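Side-chain contacts in uncharacterized metal-dependent hydrolase (Pyrococcus furiosus, PDB 3ICJ), which is of unknown function but, as a two-zinc member of the amidohydrolase family, probably hydrolyses carbon-nitrogen bonds other than peptide bonds: residues 361-366 / 382-387; 188-193 / 199-204; 65-68 / 72-75; 110-115 / 220-225; 312-315 / 319-322. All blocks are in the same frame, centred on the assembly; numbering follows the deposited sequence. Where two conformers were deposited one is given.

Interaction 1 of 5, residues 361-366 / 382-387; sequences AFEEAE and LERIKE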
# COMPACT_ATOMS: atom_id res chain seq x y z
N ALA A 361 -4.75 -22.36 4.90
CA ALA A 361 -3.29 -22.40 4.87
C ALA A 361 -2.69 -22.03 6.23
O ALA A 361 -1.74 -22.68 6.67
CB ALA A 361 -2.77 -21.51 3.79
N PHE A 362 -3.26 -21.00 6.87
CA PHE A 362 -2.82 -20.56 8.19
C PHE A 362 -3.13 -21.59 9.28
O PHE A 362 -2.31 -21.82 10.17
CB PHE A 362 -3.41 -19.20 8.58
CG PHE A 362 -2.92 -18.05 7.74
CD1 PHE A 362 -1.64 -18.04 7.21
CD2 PHE A 362 -3.75 -16.95 7.51
CE1 PHE A 362 -1.19 -16.97 6.44
CE2 PHE A 362 -3.31 -15.88 6.74
CZ PHE A 362 -2.03 -15.88 6.20
N GLU A 363 -4.32 -22.18 9.20
CA GLU A 363 -4.75 -23.23 10.11
C GLU A 363 -3.81 -24.43 10.07
O GLU A 363 -3.37 -24.90 11.11
CB GLU A 363 -6.14 -23.72 9.75
CG GLU A 363 -7.21 -23.31 10.70
CD GLU A 363 -8.22 -24.41 10.94
OE1 GLU A 363 -8.30 -24.91 12.08
OE2 GLU A 363 -8.92 -24.78 9.98
N GLU A 364 -3.52 -24.91 8.86
CA GLU A 364 -2.74 -26.13 8.67
C GLU A 364 -1.31 -25.93 9.14
O GLU A 364 -0.74 -26.78 9.82
CB GLU A 364 -2.76 -26.58 7.21
CG GLU A 364 -1.71 -27.64 6.86
CD GLU A 364 -1.89 -28.24 5.49
OE1 GLU A 364 -3.05 -28.37 5.04
OE2 GLU A 364 -0.86 -28.60 4.88
N ALA A 365 -0.74 -24.77 8.80
CA ALA A 365 0.63 -24.45 9.19
C ALA A 365 0.76 -23.94 10.64
O ALA A 365 1.87 -23.69 11.11
CB ALA A 365 1.23 -23.43 8.22
N GLU A 366 -0.37 -23.79 11.33
CA GLU A 366 -0.46 -23.27 12.70
C GLU A 366 0.25 -21.93 12.81
O GLU A 366 1.05 -21.71 13.72
CB GLU A 366 0.08 -24.29 13.72
CG GLU A 366 -0.75 -25.57 13.77
CD GLU A 366 0.01 -26.74 14.37
OE1 GLU A 366 1.05 -27.16 13.82
OE2 GLU A 366 -0.46 -27.25 15.40
N LEU A 382 -16.17 -15.52 10.01
CA LEU A 382 -15.83 -14.64 11.14
C LEU A 382 -15.25 -15.37 12.35
O LEU A 382 -14.24 -14.94 12.90
CB LEU A 382 -17.05 -13.82 11.58
CG LEU A 382 -17.68 -12.88 10.55
CD1 LEU A 382 -18.91 -12.21 11.15
CD2 LEU A 382 -16.66 -11.83 10.09
N GLU A 383 -15.88 -16.47 12.76
CA GLU A 383 -15.36 -17.27 13.87
C GLU A 383 -13.94 -17.77 13.64
O GLU A 383 -13.15 -17.78 14.58
CB GLU A 383 -16.29 -18.45 14.21
CG GLU A 383 -17.48 -18.07 15.11
CD GLU A 383 -17.09 -17.26 16.35
OE1 GLU A 383 -16.18 -17.67 17.10
OE2 GLU A 383 -17.72 -16.20 16.59
N ARG A 384 -13.63 -18.19 12.41
CA ARG A 384 -12.30 -18.70 12.07
C ARG A 384 -11.25 -17.60 12.15
O ARG A 384 -10.14 -17.86 12.60
CB ARG A 384 -12.27 -19.28 10.65
CG ARG A 384 -13.08 -20.54 10.44
CD ARG A 384 -12.82 -21.08 9.04
NE ARG A 384 -11.56 -21.81 8.97
CZ ARG A 384 -10.97 -22.17 7.83
NH1 ARG A 384 -9.84 -22.87 7.85
NH2 ARG A 384 -11.51 -21.84 6.66
N ILE A 385 -11.61 -16.40 11.72
CA ILE A 385 -10.72 -15.23 11.73
C ILE A 385 -10.41 -14.82 13.16
O ILE A 385 -9.25 -14.60 13.50
CB ILE A 385 -11.33 -14.06 10.89
CG1 ILE A 385 -11.34 -14.43 9.40
CG2 ILE A 385 -10.56 -12.74 11.08
CD1 ILE A 385 -12.18 -13.52 8.52
N LYS A 386 -11.45 -14.74 14.00
CA LYS A 386 -11.31 -14.45 15.42
C LYS A 386 -10.40 -15.47 16.12
O LYS A 386 -9.46 -15.07 16.81
CB LYS A 386 -12.70 -14.45 16.09
CG LYS A 386 -12.74 -13.99 17.54
CD LYS A 386 -14.17 -14.14 18.07
CE LYS A 386 -14.24 -14.19 19.59
NZ LYS A 386 -14.17 -12.83 20.17
N GLU A 387 -10.67 -16.76 15.90
CA GLU A 387 -10.00 -17.88 16.59
C GLU A 387 -8.53 -18.05 16.21
O GLU A 387 -7.69 -18.35 17.06
CB GLU A 387 -10.82 -19.19 16.40
CG GLU A 387 -10.07 -20.49 16.06
CD GLU A 387 -10.89 -21.42 15.12
OE1 GLU A 387 -10.32 -21.90 14.11
OE2 GLU A 387 -12.09 -21.65 15.38

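Interaction 2 of 5, residues 188-193 / 199-204; sequences SKDFDE and RERALE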
# COMPACT_ATOMS: atom_id res chain seq x y z
N SER A 188 2.38 -12.13 -30.71
CA SER A 188 1.11 -12.67 -30.21
C SER A 188 -0.05 -11.83 -30.72
O SER A 188 0.15 -10.74 -31.28
CB SER A 188 1.08 -12.76 -28.68
OG SER A 188 0.78 -11.51 -28.08
N LYS A 189 -1.27 -12.34 -30.52
CA LYS A 189 -2.49 -11.58 -30.85
C LYS A 189 -2.72 -10.37 -29.93
O LYS A 189 -3.59 -9.54 -30.19
CB LYS A 189 -3.71 -12.51 -30.92
CG LYS A 189 -3.79 -13.57 -29.83
CD LYS A 189 -4.57 -13.11 -28.61
CE LYS A 189 -5.15 -14.30 -27.87
NZ LYS A 189 -5.81 -13.89 -26.61
N ASP A 190 -1.90 -10.25 -28.87
CA ASP A 190 -1.97 -9.13 -27.94
C ASP A 190 -0.96 -8.02 -28.27
O ASP A 190 -0.92 -6.99 -27.58
CB ASP A 190 -1.73 -9.62 -26.50
CG ASP A 190 -2.74 -10.66 -26.05
OD1 ASP A 190 -3.92 -10.60 -26.46
OD2 ASP A 190 -2.35 -11.55 -25.25
N PHE A 191 -0.14 -8.24 -29.29
CA PHE A 191 0.90 -7.26 -29.64
C PHE A 191 0.79 -6.92 -31.12
O PHE A 191 0.86 -7.81 -31.98
CB PHE A 191 2.30 -7.77 -29.25
CG PHE A 191 3.47 -6.85 -29.63
CD1 PHE A 191 3.37 -5.45 -29.54
CD2 PHE A 191 4.69 -7.40 -30.04
CE1 PHE A 191 4.47 -4.62 -29.86
CE2 PHE A 191 5.78 -6.58 -30.38
CZ PHE A 191 5.67 -5.18 -30.29
N ASP A 192 0.56 -5.64 -31.39
CA ASP A 192 0.59 -5.12 -32.76
C ASP A 192 1.91 -4.36 -32.91
O ASP A 192 2.04 -3.22 -32.46
CB ASP A 192 -0.61 -4.21 -33.04
CG ASP A 192 -1.94 -4.94 -32.97
OD1 ASP A 192 -1.98 -6.18 -33.08
OD2 ASP A 192 -2.97 -4.26 -32.80
N GLU A 193 2.88 -5.03 -33.52
CA GLU A 193 4.23 -4.49 -33.71
C GLU A 193 4.25 -3.25 -34.62
O GLU A 193 5.03 -2.35 -34.38
CB GLU A 193 5.19 -5.57 -34.26
CG GLU A 193 4.61 -6.99 -34.28
CD GLU A 193 5.58 -8.08 -33.82
OE1 GLU A 193 5.10 -9.16 -33.38
OE2 GLU A 193 6.81 -7.86 -33.87
N ARG A 199 -1.83 -5.29 -25.47
CA ARG A 199 -3.06 -5.56 -24.75
C ARG A 199 -2.85 -6.72 -23.80
O ARG A 199 -1.93 -7.49 -23.97
CB ARG A 199 -4.18 -5.92 -25.73
CG ARG A 199 -4.57 -4.80 -26.65
CD ARG A 199 -5.53 -5.26 -27.73
NE ARG A 199 -4.90 -6.18 -28.66
CZ ARG A 199 -4.31 -5.82 -29.79
NH1 ARG A 199 -4.26 -4.54 -30.13
NH2 ARG A 199 -3.76 -6.73 -30.56
N GLU A 200 -3.74 -6.86 -22.83
CA GLU A 200 -3.87 -8.08 -22.05
C GLU A 200 -2.54 -8.67 -21.64
O GLU A 200 -1.79 -8.06 -20.91
CB GLU A 200 -4.72 -9.11 -22.79
CG GLU A 200 -6.15 -8.68 -22.98
CD GLU A 200 -7.00 -9.73 -23.66
OE1 GLU A 200 -6.55 -10.88 -23.79
OE2 GLU A 200 -8.13 -9.40 -24.06
N ARG A 201 -2.25 -9.88 -22.13
CA ARG A 201 -1.08 -10.62 -21.68
C ARG A 201 0.21 -9.86 -21.97
O ARG A 201 1.10 -9.77 -21.13
CB ARG A 201 -1.03 -12.00 -22.34
CG ARG A 201 -1.72 -13.10 -21.54
CD ARG A 201 -2.83 -12.53 -20.68
NE ARG A 201 -2.73 -12.98 -19.29
CZ ARG A 201 -3.36 -12.41 -18.27
NH1 ARG A 201 -4.14 -11.36 -18.48
NH2 ARG A 201 -3.20 -12.88 -17.04
N ALA A 202 0.30 -9.31 -23.18
CA ALA A 202 1.56 -8.78 -23.69
C ALA A 202 1.91 -7.49 -22.99
O ALA A 202 3.06 -7.15 -22.84
CB ALA A 202 1.49 -8.57 -25.16
N LEU A 203 0.89 -6.79 -22.55
CA LEU A 203 1.05 -5.63 -21.68
C LEU A 203 1.58 -6.02 -20.28
O LEU A 203 2.51 -5.39 -19.78
CB LEU A 203 -0.25 -4.83 -21.55
CG LEU A 203 -0.33 -3.74 -20.48
CD1 LEU A 203 0.66 -2.60 -20.72
CD2 LEU A 203 -1.70 -3.18 -20.45
N GLU A 204 0.97 -7.03 -19.67
CA GLU A 204 1.46 -7.63 -18.42
C GLU A 204 2.92 -8.06 -18.51
O GLU A 204 3.71 -7.74 -17.62
CB GLU A 204 0.61 -8.83 -18.01
CG GLU A 204 -0.71 -8.49 -17.35
CD GLU A 204 -1.61 -9.72 -17.18
OE1 GLU A 204 -1.09 -10.84 -17.00
OE2 GLU A 204 -2.85 -9.56 -17.23
O HOH W 1 -5.68 -8.81 -27.85

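Interaction 3 of 5, residues 65-68 / 72-75; sequences VLYA and STAL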
# COMPACT_ATOMS: atom_id res chain seq x y z
N VAL A 65 9.35 8.28 23.13
CA VAL A 65 8.61 9.08 24.09
C VAL A 65 9.14 8.75 25.49
O VAL A 65 9.20 7.59 25.88
CB VAL A 65 7.08 8.82 24.00
CG1 VAL A 65 6.32 9.51 25.15
CG2 VAL A 65 6.53 9.27 22.64
N LEU A 66 9.53 9.79 26.21
CA LEU A 66 10.10 9.67 27.54
C LEU A 66 9.02 9.89 28.60
O LEU A 66 9.01 9.24 29.65
CB LEU A 66 11.21 10.73 27.70
CG LEU A 66 11.83 10.76 29.10
CD1 LEU A 66 12.64 9.49 29.30
CD2 LEU A 66 12.66 11.97 29.33
N TYR A 67 8.12 10.83 28.31
CA TYR A 67 7.06 11.24 29.23
C TYR A 67 5.87 11.76 28.42
O TYR A 67 6.03 12.52 27.47
CB TYR A 67 7.59 12.34 30.21
CG TYR A 67 6.53 12.91 31.12
CD1 TYR A 67 6.11 12.22 32.26
CD2 TYR A 67 5.90 14.11 30.81
CE1 TYR A 67 5.10 12.73 33.07
CE2 TYR A 67 4.90 14.64 31.60
CZ TYR A 67 4.50 13.94 32.73
OH TYR A 67 3.50 14.47 33.53
N ALA A 68 4.67 11.35 28.83
CA ALA A 68 3.42 11.91 28.32
C ALA A 68 2.53 12.27 29.51
O ALA A 68 2.20 11.39 30.32
CB ALA A 68 2.72 10.88 27.40
N SER A 72 3.40 21.27 32.41
CA SER A 72 4.37 21.80 33.39
C SER A 72 5.44 20.77 33.81
O SER A 72 6.63 21.12 33.91
CB SER A 72 3.67 22.42 34.61
OG SER A 72 2.86 21.47 35.27
N THR A 73 5.04 19.52 34.02
CA THR A 73 5.98 18.44 34.32
C THR A 73 6.95 18.22 33.15
O THR A 73 8.16 18.09 33.35
CB THR A 73 5.22 17.13 34.65
OG1 THR A 73 4.36 17.37 35.77
CG2 THR A 73 6.17 15.97 34.99
N ALA A 74 6.41 18.20 31.93
CA ALA A 74 7.20 18.11 30.71
C ALA A 74 8.20 19.28 30.56
O ALA A 74 9.34 19.09 30.13
CB ALA A 74 6.29 18.06 29.49
N LEU A 75 7.74 20.48 30.90
CA LEU A 75 8.59 21.67 30.87
C LEU A 75 9.73 21.53 31.89
O LEU A 75 10.89 21.81 31.57
CB LEU A 75 7.74 22.92 31.11
CG LEU A 75 8.45 24.27 31.19
CD1 LEU A 75 9.34 24.52 29.98
CD2 LEU A 75 7.42 25.40 31.33

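Interaction 4 of 5, residues 110-115 / 220-225; sequences SLEMVD and YKHYIE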
# COMPACT_ATOMS: atom_id res chain seq x y z
N SER A 110 4.42 6.28 -10.40
CA SER A 110 3.16 6.98 -10.68
C SER A 110 3.26 8.50 -10.55
O SER A 110 2.67 9.24 -11.35
CB SER A 110 2.03 6.43 -9.81
OG SER A 110 1.64 5.16 -10.28
N LEU A 111 3.99 8.96 -9.53
CA LEU A 111 4.25 10.39 -9.34
C LEU A 111 5.11 11.02 -10.45
O LEU A 111 4.95 12.19 -10.77
CB LEU A 111 4.90 10.64 -7.96
CG LEU A 111 4.03 10.24 -6.76
CD1 LEU A 111 4.87 10.05 -5.47
CD2 LEU A 111 2.87 11.20 -6.55
N GLU A 112 6.03 10.22 -11.02
CA GLU A 112 6.91 10.64 -12.11
C GLU A 112 6.29 10.61 -13.50
O GLU A 112 6.83 11.22 -14.42
CB GLU A 112 8.16 9.75 -12.17
CG GLU A 112 9.43 10.36 -11.62
CD GLU A 112 9.64 10.03 -10.16
OE1 GLU A 112 10.62 9.31 -9.86
OE2 GLU A 112 8.83 10.47 -9.32
N MET A 113 5.19 9.88 -13.67
CA MET A 113 4.61 9.63 -14.98
C MET A 113 4.10 10.91 -15.61
O MET A 113 3.66 11.83 -14.91
CB MET A 113 3.48 8.60 -14.91
CG MET A 113 3.96 7.16 -14.83
SD MET A 113 2.74 5.97 -15.40
CE MET A 113 1.56 5.99 -14.10
N VAL A 114 4.19 10.99 -16.93
CA VAL A 114 3.62 12.11 -17.67
C VAL A 114 2.10 11.96 -17.69
O VAL A 114 1.58 10.93 -18.12
CB VAL A 114 4.20 12.22 -19.11
CG1 VAL A 114 3.47 13.30 -19.91
CG2 VAL A 114 5.71 12.54 -19.06
N ASP A 115 1.40 12.99 -17.21
CA ASP A 115 -0.07 13.04 -17.18
C ASP A 115 -0.68 13.44 -18.53
O ASP A 115 -0.55 14.59 -18.97
CB ASP A 115 -0.51 14.02 -16.08
CG ASP A 115 -1.98 13.88 -15.70
OD1 ASP A 115 -2.76 13.19 -16.40
OD2 ASP A 115 -2.37 14.48 -14.67
N TYR A 220 15.03 2.66 -9.12
CA TYR A 220 14.21 2.28 -7.96
C TYR A 220 14.45 3.13 -6.73
O TYR A 220 13.48 3.45 -6.03
CB TYR A 220 14.37 0.80 -7.58
CG TYR A 220 13.48 -0.11 -8.38
CD1 TYR A 220 13.87 -0.57 -9.63
CD2 TYR A 220 12.24 -0.51 -7.88
CE1 TYR A 220 13.05 -1.41 -10.38
CE2 TYR A 220 11.41 -1.37 -8.63
CZ TYR A 220 11.83 -1.81 -9.88
OH TYR A 220 11.03 -2.65 -10.63
N LYS A 221 15.70 3.55 -6.50
CA LYS A 221 16.03 4.45 -5.38
C LYS A 221 15.28 5.77 -5.53
O LYS A 221 14.73 6.29 -4.57
CB LYS A 221 17.54 4.74 -5.34
CG LYS A 221 18.40 3.58 -4.84
CD LYS A 221 19.87 3.94 -4.93
CE LYS A 221 20.26 4.89 -3.81
NZ LYS A 221 21.62 5.47 -4.01
N HIS A 222 15.27 6.28 -6.76
CA HIS A 222 14.59 7.51 -7.10
C HIS A 222 13.06 7.40 -6.89
O HIS A 222 12.46 8.28 -6.27
CB HIS A 222 14.93 7.92 -8.53
CG HIS A 222 14.56 9.33 -8.84
ND1 HIS A 222 13.28 9.70 -9.20
CD2 HIS A 222 15.29 10.47 -8.82
CE1 HIS A 222 13.24 11.01 -9.40
NE2 HIS A 222 14.45 11.50 -9.18
N TYR A 223 12.46 6.33 -7.39
CA TYR A 223 11.02 6.06 -7.16
C TYR A 223 10.67 6.01 -5.69
O TYR A 223 9.70 6.63 -5.25
CB TYR A 223 10.59 4.74 -7.86
CG TYR A 223 10.67 4.82 -9.38
CD1 TYR A 223 10.41 6.02 -10.05
CD2 TYR A 223 11.01 3.71 -10.15
CE1 TYR A 223 10.47 6.11 -11.43
CE2 TYR A 223 11.08 3.79 -11.55
CZ TYR A 223 10.81 5.00 -12.17
OH TYR A 223 10.87 5.12 -13.54
N ILE A 224 11.47 5.27 -4.93
CA ILE A 224 11.23 5.11 -3.52
C ILE A 224 11.36 6.45 -2.80
O ILE A 224 10.53 6.78 -1.96
CB ILE A 224 12.15 4.02 -2.90
CG1 ILE A 224 11.74 2.65 -3.44
CG2 ILE A 224 12.08 4.06 -1.37
CD1 ILE A 224 12.80 1.55 -3.28
N GLU A 225 12.40 7.23 -3.14
CA GLU A 225 12.54 8.58 -2.56
C GLU A 225 11.40 9.55 -2.91
O GLU A 225 10.99 10.34 -2.05
CB GLU A 225 13.88 9.20 -2.89
CG GLU A 225 15.04 8.59 -2.10
CD GLU A 225 16.38 9.27 -2.37
OE1 GLU A 225 16.99 9.82 -1.43
OE2 GLU A 225 16.84 9.23 -3.53

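Interaction 5 of 5, residues 312-315 / 319-322; sequences EPYT and TTSG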
# COMPACT_ATOMS: atom_id res chain seq x y z
N GLU A 312 -19.18 -18.97 -5.58
CA GLU A 312 -20.23 -19.12 -6.61
C GLU A 312 -19.93 -18.16 -7.77
O GLU A 312 -19.24 -17.16 -7.57
CB GLU A 312 -21.61 -18.85 -6.01
CG GLU A 312 -22.22 -20.06 -5.30
CD GLU A 312 -22.85 -21.05 -6.27
OE1 GLU A 312 -22.24 -22.10 -6.52
OE2 GLU A 312 -23.95 -20.77 -6.79
N PRO A 313 -20.46 -18.44 -8.99
CA PRO A 313 -20.07 -17.53 -10.10
C PRO A 313 -20.45 -16.04 -9.97
O PRO A 313 -21.37 -15.70 -9.22
CB PRO A 313 -20.74 -18.16 -11.33
CG PRO A 313 -20.89 -19.62 -10.97
CD PRO A 313 -21.23 -19.60 -9.51
N TYR A 314 -19.72 -15.17 -10.68
CA TYR A 314 -20.03 -13.73 -10.70
C TYR A 314 -21.46 -13.47 -11.15
O TYR A 314 -21.98 -14.14 -12.05
CB TYR A 314 -19.04 -12.94 -11.60
CG TYR A 314 -17.72 -12.67 -10.92
CD1 TYR A 314 -16.72 -13.66 -10.86
CD2 TYR A 314 -17.47 -11.44 -10.30
CE1 TYR A 314 -15.52 -13.44 -10.22
CE2 TYR A 314 -16.27 -11.20 -9.65
CZ TYR A 314 -15.30 -12.21 -9.60
OH TYR A 314 -14.12 -11.96 -8.97
N THR A 315 -22.11 -12.52 -10.50
CA THR A 315 -23.48 -12.15 -10.88
C THR A 315 -23.52 -11.59 -12.30
O THR A 315 -24.44 -11.88 -13.05
CB THR A 315 -24.10 -11.17 -9.84
OG1 THR A 315 -24.03 -11.77 -8.55
CG2 THR A 315 -25.57 -10.84 -10.16
N THR A 319 -20.31 -17.45 -16.01
CA THR A 319 -19.43 -18.46 -16.60
C THR A 319 -18.08 -18.54 -15.86
O THR A 319 -17.26 -19.40 -16.17
CB THR A 319 -19.18 -18.22 -18.12
OG1 THR A 319 -18.23 -17.17 -18.30
CG2 THR A 319 -20.48 -17.87 -18.88
N THR A 320 -17.86 -17.64 -14.89
CA THR A 320 -16.59 -17.62 -14.14
C THR A 320 -16.76 -17.39 -12.65
O THR A 320 -17.70 -16.73 -12.23
CB THR A 320 -15.58 -16.57 -14.70
OG1 THR A 320 -14.33 -16.70 -14.00
CG2 THR A 320 -16.10 -15.13 -14.54
N SER A 321 -15.83 -17.93 -11.86
CA SER A 321 -15.80 -17.70 -10.42
C SER A 321 -14.45 -17.11 -9.99
O SER A 321 -14.14 -17.06 -8.82
CB SER A 321 -16.09 -19.01 -9.67
OG SER A 321 -17.37 -19.48 -10.03
N GLY A 322 -13.67 -16.65 -10.97
CA GLY A 322 -12.41 -15.98 -10.71
C GLY A 322 -11.23 -16.92 -10.88
O GLY A 322 -11.38 -18.02 -11.43

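Interaction 1 of 5, residues 361-366 / 382-387
R384 sets off with CG anti to its carbonyl carbon, and a bend farther out at CG-CD (chi3 80°) swings its guanidinium toward E363, whose own chain is bent at CB-CG and reaches across to meet it. The result is a salt bridge in which R384 NH1 donates to E363 OE2 over 3.0 Å. It is a rather bent bond, with an N-H...O angle of 144°. The two side chains cross at about a right angle, and the carboxylate and guanidinium planes stand 77° apart; OE2 alone takes the bond, on its anti side and somewhat out of the carboxylate plane, and no two-pronged pairing forms. The contact joins the last turns of helix 352-365 to helix 379-388; these successive helices bracket the short parallel strand 370-371 of the barrel-like αβ fold of the amidohydrolases. Helix 352-365 ends here in a Schellman motif, with E366 taking up a positive phi. NH1 of R384 also forms a salt bridge to D360, three residues before E363 on the same helix, so the arginine answers two acidic groups of the facing helix. The other carboxylate oxygen, E363 OE1, lies 4.2 Å from E387 OE1, a pair of like charges on the protein surface. Their mutual repulsion is probably eased by the arginine nearby and by solvent, since both glutamates are exposed. I385 packs against L359.

Interaction 2 of 5, residues 188-193 / 199-204
The guanidinium of R199 grips D192 end-on, NH1 donating to D192 OD2 over 3.0 Å and NH2 to D192 OD1 over 3.1 Å. Both oxygens lie close to the guanidinium plane, but they are met from above the carboxylate plane, the two flat groups being turned 56° from each other. R199 NH2 has a second acceptor in its plane, K189 O at 2.8 Å. A water accepts from R199 NE and donates both to K189 O and to D190 OD1, extending the network along the guanidinium edge. The bend at CG-CD (chi3 -68°) turns the guanidinium so that the carbonyl of D190 lies over one of its faces, toward the rim. D190 O accepts from R199 N at 2.9 Å, closing the antiparallel hairpin of strands 191-192 and 197-199 at the edge of the six-stranded sheet. Beyond this shell, S188 OG accepts from D190 N in an ST turn, while CB of D190 rests on CB of A202, 3.6 Å away, in the first turn of the helix that follows. D190 OD1 and E200 OE1 come within 3.8 Å, like charges with the amine of K189 in their vicinity. With two nitrogens tied to the carboxylate, one of them also to a carbonyl, and the third to water, R199 is probably held against rotation, and its positive charge probably offsets part of the acidic surplus of this turn.

Interaction 3 of 5, residues 65-68 / 72-75
Y67 lays the phenol end of its ring against T73, its hydroxyl and CZ overlapping the threonine's methyl group. T73 CG2 comes to 3.5 Å from Y67 CZ and 3.4 Å from Y67 OH, with both flanking ring carbons a little farther off, so the methyl group is centred on the end of the ring and meets it obliquely. T73 CB is equally near the hydroxyl, and the two side chains cross at about a right angle. The threonine turns its methyl group this way because CG2 stands anti to the backbone N, while OG1 lies beside that N. No hydrogen bond links the two hydroxyls; Y67 OH is engaged instead in a weak hydrogen bond with the backbone N of D70, in the turn just ahead of the helix. Lower on the ring, CE2 of Y67 lies 3.9 Å from the backbone N of A74. An apolar contact between Y67 CD2 and A74 CB, at 4.2 Å, carries the tyrosine along the first turn of helix 71-81. With CG anti to its own backbone N (chi1 175°), the ring stretches from the strand toward that turn. A74 also packs on V59 and I41 of the sheet. L66 and Y67 both face V59, forming a classic beta bulge in the outermost strand 64-69. The strand, the tight turn and the helix make up the first half of a beta-alpha-beta crossover that leads on to strand 84-87, at the far edge of the same small mixed sheet.

Interaction 4 of 5, residues 110-115 / 220-225
A histidine-carboxylate hydrogen bond between H222 and E112 joins two helices near the two-zinc site, in its surroundings and not in its ligand shell, helix 104-112 following directly on the strand and loop that supply the metal ligands H101 and H103. H222 ND1 donates to E112 OE1 over 2.8 Å, and the oxygen lies in the plane of the imidazole, at its edge. The bond is bent nonetheless, with an N-H...O angle of 134°, and ND1 approaches from above the carboxylate plane, the ring and the carboxylate being nearly perpendicular (85°). H222 presents this edge with CG anti to its backbone N, while E112 reaches over through a chain bent at CB-CG. E112 OE1 also touches the edge of a second ring, 3.3 Å from Y223 CD1, so it sits at the rims of two aromatic groups one residue apart on helix 217-233. That helix leads into strand 236-244, which pairs in parallel with strand 92-102; the contact thus bridges helices attached to adjoining strands of the metal-dependent hydrolase barrel, and the side chain of Y223 is about 10 Å from that of H103. The other carboxylate oxygen, OE2, is hydrogen-bonded to S226 OG, whose hydroxyl also meets the backbone O of H222. With E112 cut back to alanine, H222 ND1 and the hydroxyl of S226 would probably lose the carboxylate they share, and the imidazole would be freer to turn. Y223 packs in addition on M109 and L215.

Interaction 5 of 5, residues 312-315 / 319-322
Within the long connection between strand 290-294 and helix 328-338, a tight turn is closed where Y314 meets T320, with the tyrosine side chain about 10 Å from that of the zinc ligand H348. The closing bond runs from Y314 N to T320 O, 3.0 Å long and nearly straight, with the donor lying almost on the extension of the carbonyl bond. T320 O also reaches the edge of the tyrosine ring, 3.5 Å from Y314 CD1. Farther along the edge, Y314 CE1 lies 3.8 Å from G322 N, so the ring lines up edge-on along the backbone of 320-322. With CG anti to its carbonyl carbon (chi1 -79°), the ring extends along this backbone, and its hydroxyl is hydrogen-bonded to the carbonyl of A308. T320 adds its methyl group, CG2, 4.0 Å from Y314 CD1. Replacing Y314 by a residue as small as alanine would probably open a gap beside T320 and G322 and leave the carbonyl of A308 without its hydroxyl partner. At the neighbouring position, S321 OG packs on P313, 3.3 Å from P313 CA, without a hydrogen bond to it. R413 bonds to the carbonyls of E312 and P313 and to T315 OG1. T320 OG1 accepts from G322 N at 3.1 Å; this is an ST turn, in which G322 has a positive phi (99°) at which a side chain would run into the carbonyl of S321, an arrangement belonging to a long irregular connection between barrel strand and helix.

Overall arrangement
From the N terminus, interaction 3 comes first, closing a short strand-to-helix turn in the small mixed sheet. Interaction 4 then closes the longest loop, 104 residues between its segments, tying together two helices near the zinc site; interaction 2 is nested inside that loop, closing a hairpin at the edge of the six-stranded sheet. Helix 200-214 of interaction 2 and helix 217-233 of interaction 4 are consecutive. Interactions 5 and 1 follow in series, in a barrel loop and between two outer helices. No two contacts touch: interactions 2 and 3 have centres about 61 Å apart, while the nearest atoms of interactions 2 and 4 are about 10 Å apart.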